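Local atomic coordinates of beta-d-glucoside glucohydrolase (Hypocrea jecorina, PDB entry 3ZZ1), a protein that probably hydrolyses terminal, non-reducing beta-D-glucosyl residues with release of beta-D-glucose, as a secreted family 3 glycoside hydrolase of cellulose degradation. Residues 158-162 with 218-223; 178-183 with 678-684. Residues are numbered along the deposited sequence.

Contact 1: residues 158-162 with 218-223; sequences KHYIL and TLQTVL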
# COMPACT_ATOMS: atom_id res chain seq x y z
N LYS A 158 1.64 -5.16 8.06
CA LYS A 158 1.98 -6.45 7.44
C LYS A 158 2.58 -6.20 6.05
O LYS A 158 2.42 -5.12 5.51
CB LYS A 158 0.74 -7.35 7.38
CG LYS A 158 -0.35 -6.87 6.41
CD LYS A 158 -1.58 -7.77 6.44
CE LYS A 158 -2.45 -7.56 5.20
NZ LYS A 158 -3.78 -8.21 5.35
N HIS A 159 3.30 -7.16 5.45
CA HIS A 159 3.72 -8.42 6.06
C HIS A 159 5.22 -8.34 6.33
O HIS A 159 6.00 -7.96 5.45
CB HIS A 159 3.43 -9.58 5.10
CG HIS A 159 2.03 -9.62 4.59
ND1 HIS A 159 1.62 -8.88 3.50
CD2 HIS A 159 0.94 -10.30 5.01
CE1 HIS A 159 0.33 -9.10 3.27
NE2 HIS A 159 -0.10 -9.96 4.18
N TYR A 160 5.61 -8.70 7.55
CA TYR A 160 6.99 -8.56 8.00
C TYR A 160 7.69 -9.93 7.96
O TYR A 160 7.41 -10.79 8.79
CB TYR A 160 6.99 -7.96 9.41
CG TYR A 160 8.35 -7.62 9.98
CD1 TYR A 160 9.02 -6.46 9.59
CD2 TYR A 160 8.95 -8.45 10.92
CE1 TYR A 160 10.28 -6.15 10.11
CE2 TYR A 160 10.19 -8.14 11.46
CZ TYR A 160 10.85 -6.99 11.05
OH TYR A 160 12.08 -6.70 11.58
N ILE A 161 8.60 -10.15 7.01
CA ILE A 161 9.07 -9.16 6.03
C ILE A 161 9.60 -9.90 4.80
O ILE A 161 9.86 -11.11 4.86
CB ILE A 161 10.18 -8.25 6.65
CG1 ILE A 161 10.55 -7.09 5.71
CG2 ILE A 161 11.41 -9.08 7.08
CD1 ILE A 161 11.16 -5.93 6.42
N LEU A 162 9.74 -9.19 3.68
CA LEU A 162 10.38 -9.70 2.45
C LEU A 162 9.52 -10.70 1.65
O LEU A 162 10.05 -11.56 0.93
CB LEU A 162 11.77 -10.29 2.73
CG LEU A 162 12.82 -9.47 3.51
CD1 LEU A 162 14.01 -10.34 3.82
CD2 LEU A 162 13.25 -8.22 2.75
N THR A 218 15.12 -10.69 13.00
CA THR A 218 14.16 -9.71 12.47
C THR A 218 13.05 -9.35 13.47
O THR A 218 12.70 -8.17 13.60
CB THR A 218 13.53 -10.16 11.12
OG1 THR A 218 12.93 -11.44 11.26
CG2 THR A 218 14.59 -10.22 10.02
N LEU A 219 12.53 -10.35 14.17
CA LEU A 219 11.46 -10.13 15.15
C LEU A 219 11.94 -9.45 16.43
O LEU A 219 11.36 -8.45 16.86
CB LEU A 219 10.75 -11.45 15.51
CG LEU A 219 9.96 -12.21 14.43
CD1 LEU A 219 9.39 -13.49 15.02
CD2 LEU A 219 8.85 -11.36 13.81
N GLN A 220 12.98 -9.99 17.05
CA GLN A 220 13.43 -9.48 18.34
C GLN A 220 14.41 -8.32 18.18
O GLN A 220 14.16 -7.23 18.69
CB GLN A 220 14.03 -10.59 19.20
CG GLN A 220 14.36 -10.16 20.64
CD GLN A 220 13.13 -9.73 21.42
OE1 GLN A 220 12.15 -10.47 21.53
NE2 GLN A 220 13.16 -8.52 21.95
N THR A 221 15.51 -8.56 17.48
CA THR A 221 16.57 -7.56 17.38
C THR A 221 16.14 -6.36 16.55
O THR A 221 16.20 -5.23 17.02
CB THR A 221 17.89 -8.17 16.86
OG1 THR A 221 18.31 -9.21 17.75
CG2 THR A 221 18.99 -7.11 16.81
N VAL A 222 15.67 -6.59 15.32
CA VAL A 222 15.29 -5.49 14.44
C VAL A 222 13.98 -4.80 14.87
O VAL A 222 14.00 -3.64 15.26
CB VAL A 222 15.22 -5.90 12.95
CG1 VAL A 222 14.91 -4.70 12.07
CG2 VAL A 222 16.54 -6.54 12.52
N LEU A 223 12.87 -5.52 14.79
CA LEU A 223 11.56 -4.92 15.05
C LEU A 223 11.42 -4.42 16.49
O LEU A 223 11.05 -3.27 16.72
CB LEU A 223 10.41 -5.88 14.70
CG LEU A 223 8.95 -5.45 14.92
CD1 LEU A 223 8.61 -4.16 14.20
CD2 LEU A 223 8.00 -6.57 14.49
O HOH W 1 10.20 -11.63 10.49

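Contact 2: residues 178-183 with 678-684; sequences DRTLHE and YWDTASQ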
# COMPACT_ATOMS: atom_id res chain seq x y z
N ASP A 178 22.33 -7.21 4.83
CA ASP A 178 21.80 -6.50 5.99
C ASP A 178 21.33 -5.07 5.67
O ASP A 178 20.24 -4.68 6.09
CB ASP A 178 22.83 -6.48 7.12
CG ASP A 178 22.31 -5.80 8.37
OD1 ASP A 178 21.49 -6.41 9.09
OD2 ASP A 178 22.71 -4.65 8.64
N ARG A 179 22.15 -4.31 4.94
CA ARG A 179 21.79 -2.93 4.62
C ARG A 179 20.49 -2.86 3.81
O ARG A 179 19.65 -2.01 4.09
CB ARG A 179 22.92 -2.19 3.89
CG ARG A 179 22.64 -0.70 3.72
CD ARG A 179 23.77 0.04 3.03
NE ARG A 179 23.33 1.36 2.60
CZ ARG A 179 23.88 2.06 1.61
NH1 ARG A 179 24.91 1.58 0.93
NH2 ARG A 179 23.38 3.25 1.29
N THR A 180 20.34 -3.76 2.84
CA THR A 180 19.12 -3.84 2.03
C THR A 180 17.90 -4.15 2.89
O THR A 180 16.85 -3.51 2.75
CB THR A 180 19.25 -4.89 0.91
OG1 THR A 180 20.35 -4.55 0.06
CG2 THR A 180 17.98 -4.95 0.06
N LEU A 181 18.05 -5.12 3.79
CA LEU A 181 16.97 -5.49 4.70
C LEU A 181 16.47 -4.28 5.49
O LEU A 181 15.27 -4.06 5.58
CB LEU A 181 17.41 -6.62 5.65
CG LEU A 181 16.44 -7.01 6.78
CD1 LEU A 181 15.13 -7.56 6.24
CD2 LEU A 181 17.07 -8.02 7.73
N HIS A 182 17.41 -3.50 6.02
CA HIS A 182 17.10 -2.37 6.91
C HIS A 182 16.67 -1.11 6.17
O HIS A 182 15.68 -0.47 6.54
CB HIS A 182 18.31 -2.03 7.77
CG HIS A 182 18.52 -2.98 8.91
ND1 HIS A 182 17.95 -2.79 10.15
CD2 HIS A 182 19.26 -4.11 9.00
CE1 HIS A 182 18.31 -3.77 10.95
NE2 HIS A 182 19.11 -4.58 10.29
N GLU A 183 17.43 -0.74 5.14
CA GLU A 183 17.33 0.57 4.51
C GLU A 183 16.21 0.67 3.46
O GLU A 183 15.72 1.76 3.18
CB GLU A 183 18.68 0.94 3.89
CG GLU A 183 18.79 2.39 3.44
CD GLU A 183 20.21 2.75 3.05
OE1 GLU A 183 21.15 2.38 3.80
OE2 GLU A 183 20.38 3.40 2.00
N TYR A 678 21.96 6.51 6.04
CA TYR A 678 22.04 5.16 5.48
C TYR A 678 22.27 4.21 6.66
O TYR A 678 22.73 4.63 7.73
CB TYR A 678 23.18 5.06 4.46
CG TYR A 678 24.56 5.22 5.06
CD1 TYR A 678 25.13 6.48 5.23
CD2 TYR A 678 25.28 4.10 5.50
CE1 TYR A 678 26.38 6.63 5.80
CE2 TYR A 678 26.54 4.24 6.08
CZ TYR A 678 27.08 5.51 6.23
OH TYR A 678 28.31 5.66 6.79
N TRP A 679 21.95 2.93 6.47
CA TRP A 679 22.15 1.94 7.52
C TRP A 679 23.57 1.37 7.43
O TRP A 679 23.93 0.78 6.42
CB TRP A 679 21.12 0.82 7.40
CG TRP A 679 21.31 -0.31 8.39
CD1 TRP A 679 21.88 -1.52 8.15
CD2 TRP A 679 20.90 -0.33 9.76
NE1 TRP A 679 21.86 -2.29 9.28
CE2 TRP A 679 21.26 -1.58 10.29
CE3 TRP A 679 20.26 0.60 10.59
CZ2 TRP A 679 21.01 -1.94 11.62
CZ3 TRP A 679 20.01 0.25 11.92
CH2 TRP A 679 20.38 -1.02 12.42
N ASP A 680 24.36 1.56 8.49
CA ASP A 680 25.69 0.97 8.57
C ASP A 680 25.59 -0.39 9.24
O ASP A 680 25.24 -0.47 10.42
CB ASP A 680 26.66 1.88 9.33
CG ASP A 680 28.05 1.27 9.46
OD1 ASP A 680 28.80 1.28 8.47
OD2 ASP A 680 28.39 0.78 10.56
N THR A 681 25.90 -1.44 8.48
CA THR A 681 25.76 -2.82 8.97
C THR A 681 26.69 -3.14 10.15
O THR A 681 26.23 -3.71 11.14
CB THR A 681 25.91 -3.89 7.83
OG1 THR A 681 26.03 -5.20 8.40
CG2 THR A 681 27.12 -3.62 6.94
N ALA A 682 27.96 -2.77 10.04
CA ALA A 682 28.94 -3.08 11.09
C ALA A 682 28.54 -2.58 12.47
O ALA A 682 28.64 -3.31 13.45
CB ALA A 682 30.34 -2.57 10.70
N SER A 683 28.08 -1.33 12.55
CA SER A 683 27.68 -0.74 13.83
C SER A 683 26.18 -0.87 14.13
O SER A 683 25.73 -0.52 15.22
CB SER A 683 28.11 0.73 13.91
OG SER A 683 27.52 1.50 12.88
N GLN A 684 25.41 -1.38 13.16
CA GLN A 684 23.95 -1.51 13.27
C GLN A 684 23.31 -0.18 13.69
O GLN A 684 22.55 -0.10 14.66
CB GLN A 684 23.54 -2.66 14.22
CG GLN A 684 24.01 -4.05 13.77
CD GLN A 684 23.05 -4.73 12.82
OE1 GLN A 684 22.02 -5.28 13.24
NE2 GLN A 684 23.38 -4.74 11.54

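Contact 1: residues 158-162 with 218-223
The short axes of strand 158-160 and helix 218-223 run almost at right angles (95°) and stay 12.3 Å apart at closest approach, so the gap is bridged by side chains; the nearest CA atoms are those of I161 and T218, 8.2 Å apart. Cis peptide bonds precede both H159 and I161. Y160 fills most of the gap. Its CA-CB bond points at the helix, and Y160 OH donates a hydrogen bond to T218 O (2.6 Å). The same carbonyl accepts the backbone bond from L223 N to T218 O (2.9 Å), an i to i+5 pi-type turn, so one oxygen serves both helix and tyrosine. In the TIM-barrel-like N-terminal domain of family 3, strand 154-160 lies beside strand 199-202, and helix 216-226 packs outside this pair, with V200 touching both Y160 and L223. L223 CD2 lies over one face of the Y160 ring and L223 CB approaches Y160 CZ at 3.8 Å, while L219 CD2 meets the ring edge at Y160 CD2 (4.1 Å). F189 of helix 178-194 adds an edge-to-face ring contact. Water 1 links T218 OG1 (2.8 Å) to Y160 O, to which it donates a weak bond (3.4 Å).

Contact 2: residues 178-183 with 678-684
The H182 imidazole lies over the five-membered ring of W679 in an offset stack, centroids 3.8 Å apart and planes inclined by 11°; H182 CB sits above the same pyrrole ring, 3.5 Å from its centroid, as a CH-pi contact. One turn earlier in the helix, D178 reaches the edge of the indole, where W679 NE1 donates to D178 OD2 (2.6 Å). The tryptophan is thus held both by its face and by its polar edge. Weak bonds to the same D178 OD2 come from Q684 NE2 (3.0 Å) and T681 OG1 (3.4 Å), drawing the turn after the strand toward the first turn of the helix. The 680-683 turn is shaped by an Asx motif, D680 OD2 accepting from S683 N (2.9 Å). At the other end of the contact, W679 N donates to E183 OE1 (2.8 Å), an oxygen that also takes a salt bridge from R179 NE (2.7 Å). The R179 side chain is extended, with R179 CG 3.3 Å from W679 O, and its guanidinium is bonded further to R645 O and T646 OG1. Helix 178-183 and strand 678-680 cross at 137°, their axes 8.1 Å apart, and join the N-terminal domain to the fibronectin type III-like domain. Y217 OH of helix 216-226 bonds both H182 NE2 and Q684 OE1, Q226 of that helix touches W679, and strand 685-688, antiparallel to 678-680, places W686 edge-to-face against W679.

In the fold
Contact 1 is wholly buried within the N-terminal domain, whereas contact 2, about 14 Å away between centres, is a partly exposed junction with the fibronectin type III-like domain. Helices 178-194 and 216-226 tie them together: V222 CG2 packs on H182 CE1 (3.6 Å), and L181 touches L162, I161 and T218, so helix 178-194 presents L181 to contact 1 and H182 to both. Their chemistry follows their place. The interior contact depends on one tyrosine hydroxyl, apolar packing and a single water, burying 212 Å². The interdomain one buries 389 Å² and joins chain segments almost 500 residues apart through hydrogen bonds to two carboxylates and a histidine-tryptophan stack, one carboxylate also being held by a salt bridge inside the helix.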